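Local coordinates for DUF4439 domain-containing protein (Mycobacterium tuberculosis, PDB 2IB0) that is of unknown function but folds as a ferritin-like four-helix bundle, two copies of which associate in the assembly, at residues 28-33 / 67-72; 74-79 / 124-129; 116-121 / 128-133. All blocks are in the same frame, centred on the assembly; numbering follows the deposited sequence.

How the contacts relate
The three contacts lie toward one end of a ferritin-like bundle of four helices, and each joins a different pair of elements. Contact 1 packs helix 18-46 on helix 52-75. Contact 2 ties R76, at the C-terminal end of helix 52-75, to helix 124-150, with its centre about 10 Å from the centre of contact 1. Contact 3 pairs helix 96-120 with helix 124-150, its centre about 10 Å from that of contact 2 and about 12 Å from that of contact 1. F129, in the segments of contacts 2 and 3, packs on contact 1, its CE2 3.8 Å from V69 CG2. A29 CB meets V117 CG2 at 3.7 Å, joining contacts 1 and 3.

Contact 1 of 3, residues 28-33 / 67-72; sequences DALAVE and DDVIVM
L30 overlaps V69 near the root of its side chain, with L30 CB resting 3.7 Å from V69 CG1. The tip of the same leucine reaches further along helix 52-75, where L30 CD2 comes to 4.1 Å from I70 CG1, so that this one residue of helix 18-46 meets two successive residues of its partner. The two approaches differ: V69 offers a methyl pointed at the leucine, whereas I70 stands at the margin of the interface and lays its CG1 methylene across the leucine's end at a slant. L30 carries CG anti to its own N (chi1 175°); with chi2 at 53°, which describes CD1, the other methyl CD2 is left extended, anti to CA, and reaches I70. The backbones come nearest at L30 and V69, whose CA atoms are 6.6 Å apart, and the two segments bury 161 Å² between them.

Other parts of the bundle complete this layer. L30 and I70 both touch A80 of the connection that follows helix 52-75, which covers the outer margin, while V69 also packs on W114 of helix 96-120 and so faces the bundle interior. One turn on from A29, E33 directs its carboxylate into that interior, where it forms a salt bridge to R65 and hydrogen bonds to H62 and the indole N-H of W114.

Chemically, the join between the two segments is purely apolar. It relies on the shape fit of aliphatic carbons and the exclusion of water, while E33 nearby supplies a buried polar cluster, set apart from this apolar join.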
# COMPACT_ATOMS: atom_id res chain seq x y z
N ASP A 28 -3.84 -3.14 -18.77
CA ASP A 28 -4.85 -3.69 -17.84
C ASP A 28 -5.13 -2.74 -16.68
O ASP A 28 -6.27 -2.61 -16.26
CB ASP A 28 -4.39 -4.99 -17.21
CG ASP A 28 -4.37 -6.14 -18.18
OD1 ASP A 28 -5.08 -6.10 -19.20
OD2 ASP A 28 -3.59 -7.09 -17.92
N ALA A 29 -4.11 -2.04 -16.21
CA ALA A 29 -4.24 -1.27 -14.98
C ALA A 29 -5.00 -0.02 -15.34
O ALA A 29 -5.82 0.44 -14.57
CB ALA A 29 -2.87 -0.92 -14.43
N LEU A 30 -4.73 0.50 -16.54
CA LEU A 30 -5.45 1.66 -17.07
C LEU A 30 -6.95 1.37 -17.25
O LEU A 30 -7.80 2.23 -16.95
CB LEU A 30 -4.86 2.13 -18.40
CG LEU A 30 -5.67 3.26 -19.04
CD1 LEU A 30 -5.88 4.42 -18.07
CD2 LEU A 30 -5.08 3.74 -20.43
N ALA A 31 -7.25 0.18 -17.77
CA ALA A 31 -8.62 -0.32 -17.94
C ALA A 31 -9.31 -0.47 -16.60
O ALA A 31 -10.47 -0.17 -16.47
CB ALA A 31 -8.62 -1.64 -18.71
N VAL A 32 -8.59 -0.90 -15.58
CA VAL A 32 -9.16 -0.96 -14.24
C VAL A 32 -9.47 0.46 -13.70
O VAL A 32 -10.55 0.68 -13.12
CB VAL A 32 -8.25 -1.77 -13.29
CG1 VAL A 32 -8.69 -1.57 -11.81
CG2 VAL A 32 -8.26 -3.27 -13.68
N GLU A 33 -8.54 1.39 -13.89
CA GLU A 33 -8.74 2.82 -13.56
C GLU A 33 -9.99 3.45 -14.20
O GLU A 33 -10.76 4.09 -13.51
CB GLU A 33 -7.50 3.66 -13.93
CG GLU A 33 -6.25 3.43 -13.02
CD GLU A 33 -6.53 3.58 -11.51
OE1 GLU A 33 -7.25 4.51 -11.09
OE2 GLU A 33 -6.00 2.77 -10.72
N ASP A 67 -4.79 9.78 -16.15
CA ASP A 67 -4.10 10.71 -17.06
C ASP A 67 -2.61 10.46 -17.10
O ASP A 67 -2.01 10.46 -18.16
CB ASP A 67 -4.39 12.16 -16.66
CG ASP A 67 -5.90 12.51 -16.72
OD1 ASP A 67 -6.72 11.73 -17.26
OD2 ASP A 67 -6.26 13.58 -16.19
N ASP A 68 -1.99 10.24 -15.93
CA ASP A 68 -0.58 9.86 -15.86
C ASP A 68 -0.18 8.60 -16.68
O ASP A 68 0.87 8.59 -17.34
CB ASP A 68 -0.17 9.65 -14.40
CG ASP A 68 0.28 10.93 -13.70
OD1 ASP A 68 0.32 12.00 -14.32
OD2 ASP A 68 0.61 10.88 -12.49
N VAL A 69 -1.00 7.55 -16.60
CA VAL A 69 -0.82 6.31 -17.35
C VAL A 69 -1.04 6.51 -18.84
O VAL A 69 -0.37 5.86 -19.63
CB VAL A 69 -1.81 5.21 -16.82
CG1 VAL A 69 -1.72 3.92 -17.67
CG2 VAL A 69 -1.53 4.94 -15.32
N ILE A 70 -2.00 7.36 -19.23
CA ILE A 70 -2.17 7.73 -20.65
C ILE A 70 -0.86 8.32 -21.23
O ILE A 70 -0.42 7.93 -22.31
CB ILE A 70 -3.41 8.65 -20.85
CG1 ILE A 70 -4.68 7.82 -20.57
CG2 ILE A 70 -3.44 9.31 -22.27
CD1 ILE A 70 -6.01 8.59 -20.51
N VAL A 71 -0.22 9.21 -20.47
CA VAL A 71 1.06 9.78 -20.87
C VAL A 71 2.13 8.67 -20.98
O VAL A 71 2.84 8.59 -21.98
CB VAL A 71 1.48 10.93 -19.90
CG1 VAL A 71 2.95 11.36 -20.10
CG2 VAL A 71 0.54 12.13 -20.05
N MET A 72 2.24 7.81 -19.96
CA MET A 72 3.24 6.72 -19.93
C MET A 72 3.13 5.80 -21.15
O MET A 72 4.15 5.50 -21.79
CB MET A 72 3.10 5.86 -18.68
CG MET A 72 3.62 6.49 -17.40
SD MET A 72 2.99 5.70 -15.89
CE MET A 72 4.11 4.31 -15.72

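Contact 2 of 3, residues 74-79 / 124-129; sequences SARGVT and ADDRVF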
# COMPACT_ATOMS: atom_id res chain seq x y z
N SER A 74 1.87 6.50 -24.04
CA SER A 74 2.37 7.30 -25.18
C SER A 74 3.90 7.34 -25.30
O SER A 74 4.47 7.17 -26.40
CB SER A 74 1.79 8.71 -25.18
OG SER A 74 0.37 8.65 -25.26
N ALA A 75 4.57 7.54 -24.17
CA ALA A 75 6.03 7.48 -24.13
C ALA A 75 6.58 6.13 -24.63
O ALA A 75 7.70 6.06 -25.15
CB ALA A 75 6.54 7.79 -22.72
N ARG A 76 5.78 5.07 -24.49
CA ARG A 76 6.13 3.73 -24.92
C ARG A 76 5.77 3.42 -26.39
O ARG A 76 6.14 2.35 -26.90
CB ARG A 76 5.44 2.70 -24.03
CG ARG A 76 5.84 2.74 -22.57
CD ARG A 76 5.16 1.63 -21.83
NE ARG A 76 5.58 1.53 -20.43
CZ ARG A 76 5.34 0.46 -19.67
NH1 ARG A 76 4.69 -0.59 -20.19
NH2 ARG A 76 5.71 0.46 -18.40
N GLY A 77 5.05 4.32 -27.06
CA GLY A 77 4.55 4.06 -28.42
C GLY A 77 3.27 3.24 -28.42
O GLY A 77 2.93 2.58 -29.42
N VAL A 78 2.53 3.30 -27.32
CA VAL A 78 1.28 2.58 -27.21
C VAL A 78 0.13 3.59 -27.12
O VAL A 78 0.16 4.50 -26.29
CB VAL A 78 1.26 1.62 -25.96
CG1 VAL A 78 -0.09 0.94 -25.80
CG2 VAL A 78 2.39 0.58 -26.02
N THR A 79 -0.87 3.43 -27.97
CA THR A 79 -2.07 4.26 -27.85
C THR A 79 -2.93 3.65 -26.75
O THR A 79 -3.29 2.47 -26.82
CB THR A 79 -2.89 4.33 -29.16
OG1 THR A 79 -3.24 2.99 -29.56
CG2 THR A 79 -2.11 5.04 -30.31
N ALA A 124 12.81 1.09 -13.10
CA ALA A 124 12.64 1.58 -11.76
C ALA A 124 11.61 2.69 -11.70
O ALA A 124 10.84 2.74 -10.76
CB ALA A 124 13.95 2.05 -11.22
N ASP A 125 11.58 3.58 -12.69
CA ASP A 125 10.64 4.71 -12.63
C ASP A 125 9.19 4.21 -12.68
O ASP A 125 8.33 4.69 -11.91
CB ASP A 125 10.86 5.70 -13.78
CG ASP A 125 12.07 6.59 -13.56
OD1 ASP A 125 12.50 6.73 -12.40
OD2 ASP A 125 12.58 7.13 -14.57
N ASP A 126 8.93 3.26 -13.58
CA ASP A 126 7.59 2.70 -13.73
C ASP A 126 7.19 1.81 -12.56
O ASP A 126 6.03 1.82 -12.15
CB ASP A 126 7.45 1.93 -15.04
CG ASP A 126 7.50 2.85 -16.25
OD1 ASP A 126 7.60 4.08 -16.05
OD2 ASP A 126 7.44 2.34 -17.40
N ARG A 127 8.14 1.04 -12.02
CA ARG A 127 7.85 0.29 -10.80
C ARG A 127 7.57 1.17 -9.59
O ARG A 127 6.71 0.82 -8.77
CB ARG A 127 8.99 -0.66 -10.42
CG ARG A 127 9.23 -1.75 -11.39
CD ARG A 127 10.16 -2.76 -10.74
NE ARG A 127 11.45 -2.23 -10.30
CZ ARG A 127 12.49 -2.03 -11.11
NH1 ARG A 127 12.39 -2.30 -12.42
NH2 ARG A 127 13.64 -1.58 -10.60
N VAL A 128 8.30 2.27 -9.44
CA VAL A 128 7.98 3.19 -8.36
C VAL A 128 6.58 3.77 -8.52
O VAL A 128 5.86 3.86 -7.53
CB VAL A 128 9.07 4.29 -8.11
CG1 VAL A 128 8.55 5.42 -7.21
CG2 VAL A 128 10.32 3.67 -7.49
N PHE A 129 6.18 4.12 -9.74
CA PHE A 129 4.85 4.70 -10.01
C PHE A 129 3.75 3.68 -9.68
O PHE A 129 2.72 4.03 -9.06
CB PHE A 129 4.76 5.16 -11.46
CG PHE A 129 3.38 5.67 -11.87
CD1 PHE A 129 3.09 7.03 -11.87
CD2 PHE A 129 2.36 4.78 -12.23
CE1 PHE A 129 1.83 7.50 -12.24
CE2 PHE A 129 1.09 5.25 -12.59
CZ PHE A 129 0.83 6.61 -12.60
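A Schellman motif closes helix 52-75, and the salt bridge of this contact springs from that helix end. G77 is the residue that leaves helical geometry, with a positive phi, and its N bonds back to S74 O. Just before it, R76 sends its side chain across to D126, in the first turn of helix 124-150. The arginine chain is extended from CG to NE, which carries its guanidinium across most of the 11.3 Å between the R76 and D126 CA atoms; the aspartate, coming from the opposite direction, covers the rest.

A single hydrogen bond makes the bridge, from R76 NH2 to D126 OD2 at 2.7 Å, and it is fairly straight, with an angle of 162° at the hydrogen. OD2 sits at the edge of the guanidinium, close to its plane. The bridge is single-pronged, one nitrogen to one oxygen. The arginine meets this oxygen on the anti side, 35° out of the carboxylate plane.

The same arginine also serves helix 18-46: NH2 forms a second salt bridge to D22, NH1 bonds to N23 OD1, and the side chain packs on L26. R76 thereby links three helices near the bundle surface, and two carboxylates would be expected to stabilise its positive charge. R127, next to D126 in helix 124-150, turns to the second subunit, where its NE bonds to V118 O of that subunit. Within the bridge the guanidinium and carboxylate planes are inclined by 24°, and R76 NE remains 3.6 Å from D126 OD2.

Contact 3 of 3, residues 116-121 / 128-133; sequences AVVEHA and VFASTA
With chi1 of V117 at 179°, CG1 stands anti to the backbone N and is set against A130, while in V118 (chi1 171°) it is CG2, lying beside the backbone N, that extends to helix 124-150. A130 CB fits between these two valines. V117 CG1 presses on it at 3.5 Å, tighter than ordinary methyl packing, and from the V118 side CG2 approaches to 3.8 Å. The alanine methyl also comes close to main chain, 3.7 Å from V118 N. V118 CG2 in turn lies against the backbone of S131, the residue after A130, 3.6 Å from S131 N, and has S131 CB at 4.0 Å.

These two helices form an antiparallel helical hairpin, the C-terminal one, of the ferritin-like bundle, joined by a short turn and inclined at 160° between their N-to-C directions. Their axes close to 8.2 Å, a separation consistent with the small side chain of A130, whose CA is 5.5 Å from that of V118. On the interior side V117 packs on A25 of helix 18-46, and A130 on W114. Toward the dimer partner, V118 touches S131 of the second subunit, and S131 touches L134 of that subunit.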
# COMPACT_ATOMS: atom_id res chain seq x y z
N ALA A 116 0.52 -6.22 -10.44
CA ALA A 116 1.00 -6.81 -11.71
C ALA A 116 1.94 -5.89 -12.49
O ALA A 116 2.87 -6.36 -13.13
CB ALA A 116 -0.17 -7.23 -12.58
N VAL A 117 1.67 -4.58 -12.50
CA VAL A 117 2.60 -3.63 -13.12
C VAL A 117 3.96 -3.60 -12.36
O VAL A 117 5.07 -3.60 -12.98
CB VAL A 117 1.94 -2.20 -13.25
CG1 VAL A 117 2.92 -1.21 -13.87
CG2 VAL A 117 0.59 -2.24 -14.15
N VAL A 118 3.91 -3.58 -11.02
CA VAL A 118 5.19 -3.65 -10.24
C VAL A 118 6.00 -4.84 -10.71
O VAL A 118 7.22 -4.76 -10.90
CB VAL A 118 4.99 -3.78 -8.66
CG1 VAL A 118 6.33 -4.07 -7.91
CG2 VAL A 118 4.29 -2.57 -8.08
N GLU A 119 5.32 -5.98 -10.80
CA GLU A 119 5.96 -7.24 -11.14
C GLU A 119 6.59 -7.25 -12.56
O GLU A 119 7.69 -7.75 -12.75
CB GLU A 119 4.89 -8.33 -11.00
CG GLU A 119 5.44 -9.71 -11.31
CD GLU A 119 4.41 -10.81 -11.07
OE1 GLU A 119 3.23 -10.50 -10.83
OE2 GLU A 119 4.81 -11.98 -11.09
N HIS A 120 5.88 -6.70 -13.55
CA HIS A 120 6.33 -6.75 -14.96
C HIS A 120 6.97 -5.45 -15.48
O HIS A 120 7.41 -5.43 -16.62
CB HIS A 120 5.18 -7.14 -15.90
CG HIS A 120 4.57 -8.48 -15.59
ND1 HIS A 120 5.27 -9.66 -15.73
CD2 HIS A 120 3.36 -8.82 -15.12
CE1 HIS A 120 4.51 -10.68 -15.36
NE2 HIS A 120 3.34 -10.20 -14.99
N ALA A 121 7.03 -4.40 -14.67
CA ALA A 121 7.60 -3.12 -15.14
C ALA A 121 9.09 -3.24 -15.21
O ALA A 121 9.72 -3.56 -14.20
CB ALA A 121 7.22 -1.98 -14.25
N VAL A 128 8.30 2.27 -9.44
CA VAL A 128 7.98 3.19 -8.36
C VAL A 128 6.58 3.77 -8.52
O VAL A 128 5.86 3.86 -7.53
CB VAL A 128 9.07 4.29 -8.11
CG1 VAL A 128 8.55 5.42 -7.21
CG2 VAL A 128 10.32 3.67 -7.49
N PHE A 129 6.18 4.12 -9.74
CA PHE A 129 4.85 4.70 -10.01
C PHE A 129 3.75 3.68 -9.68
O PHE A 129 2.72 4.03 -9.06
CB PHE A 129 4.76 5.16 -11.46
CG PHE A 129 3.38 5.67 -11.87
CD1 PHE A 129 3.09 7.03 -11.87
CD2 PHE A 129 2.36 4.78 -12.23
CE1 PHE A 129 1.83 7.50 -12.24
CE2 PHE A 129 1.09 5.25 -12.59
CZ PHE A 129 0.83 6.61 -12.60
N ALA A 130 4.00 2.43 -10.09
CA ALA A 130 3.03 1.36 -9.91
C ALA A 130 2.91 1.06 -8.40
O ALA A 130 1.82 0.84 -7.92
CB ALA A 130 3.44 0.11 -10.68
N SER A 131 4.04 1.04 -7.67
CA SER A 131 3.98 0.80 -6.26
C SER A 131 3.29 1.91 -5.49
O SER A 131 2.61 1.63 -4.52
CB SER A 131 5.35 0.46 -5.65
OG SER A 131 6.10 1.62 -5.33
N THR A 132 3.48 3.16 -5.88
CA THR A 132 2.70 4.28 -5.34
C THR A 132 1.17 4.12 -5.58
O THR A 132 0.35 4.25 -4.61
CB THR A 132 3.23 5.59 -5.93
OG1 THR A 132 4.59 5.75 -5.48
CG2 THR A 132 2.40 6.78 -5.46
N ALA A 133 0.80 3.77 -6.82
CA ALA A 133 -0.58 3.47 -7.18
C ALA A 133 -1.12 2.28 -6.38
O ALA A 133 -2.28 2.31 -5.92
CB ALA A 133 -0.68 3.22 -8.68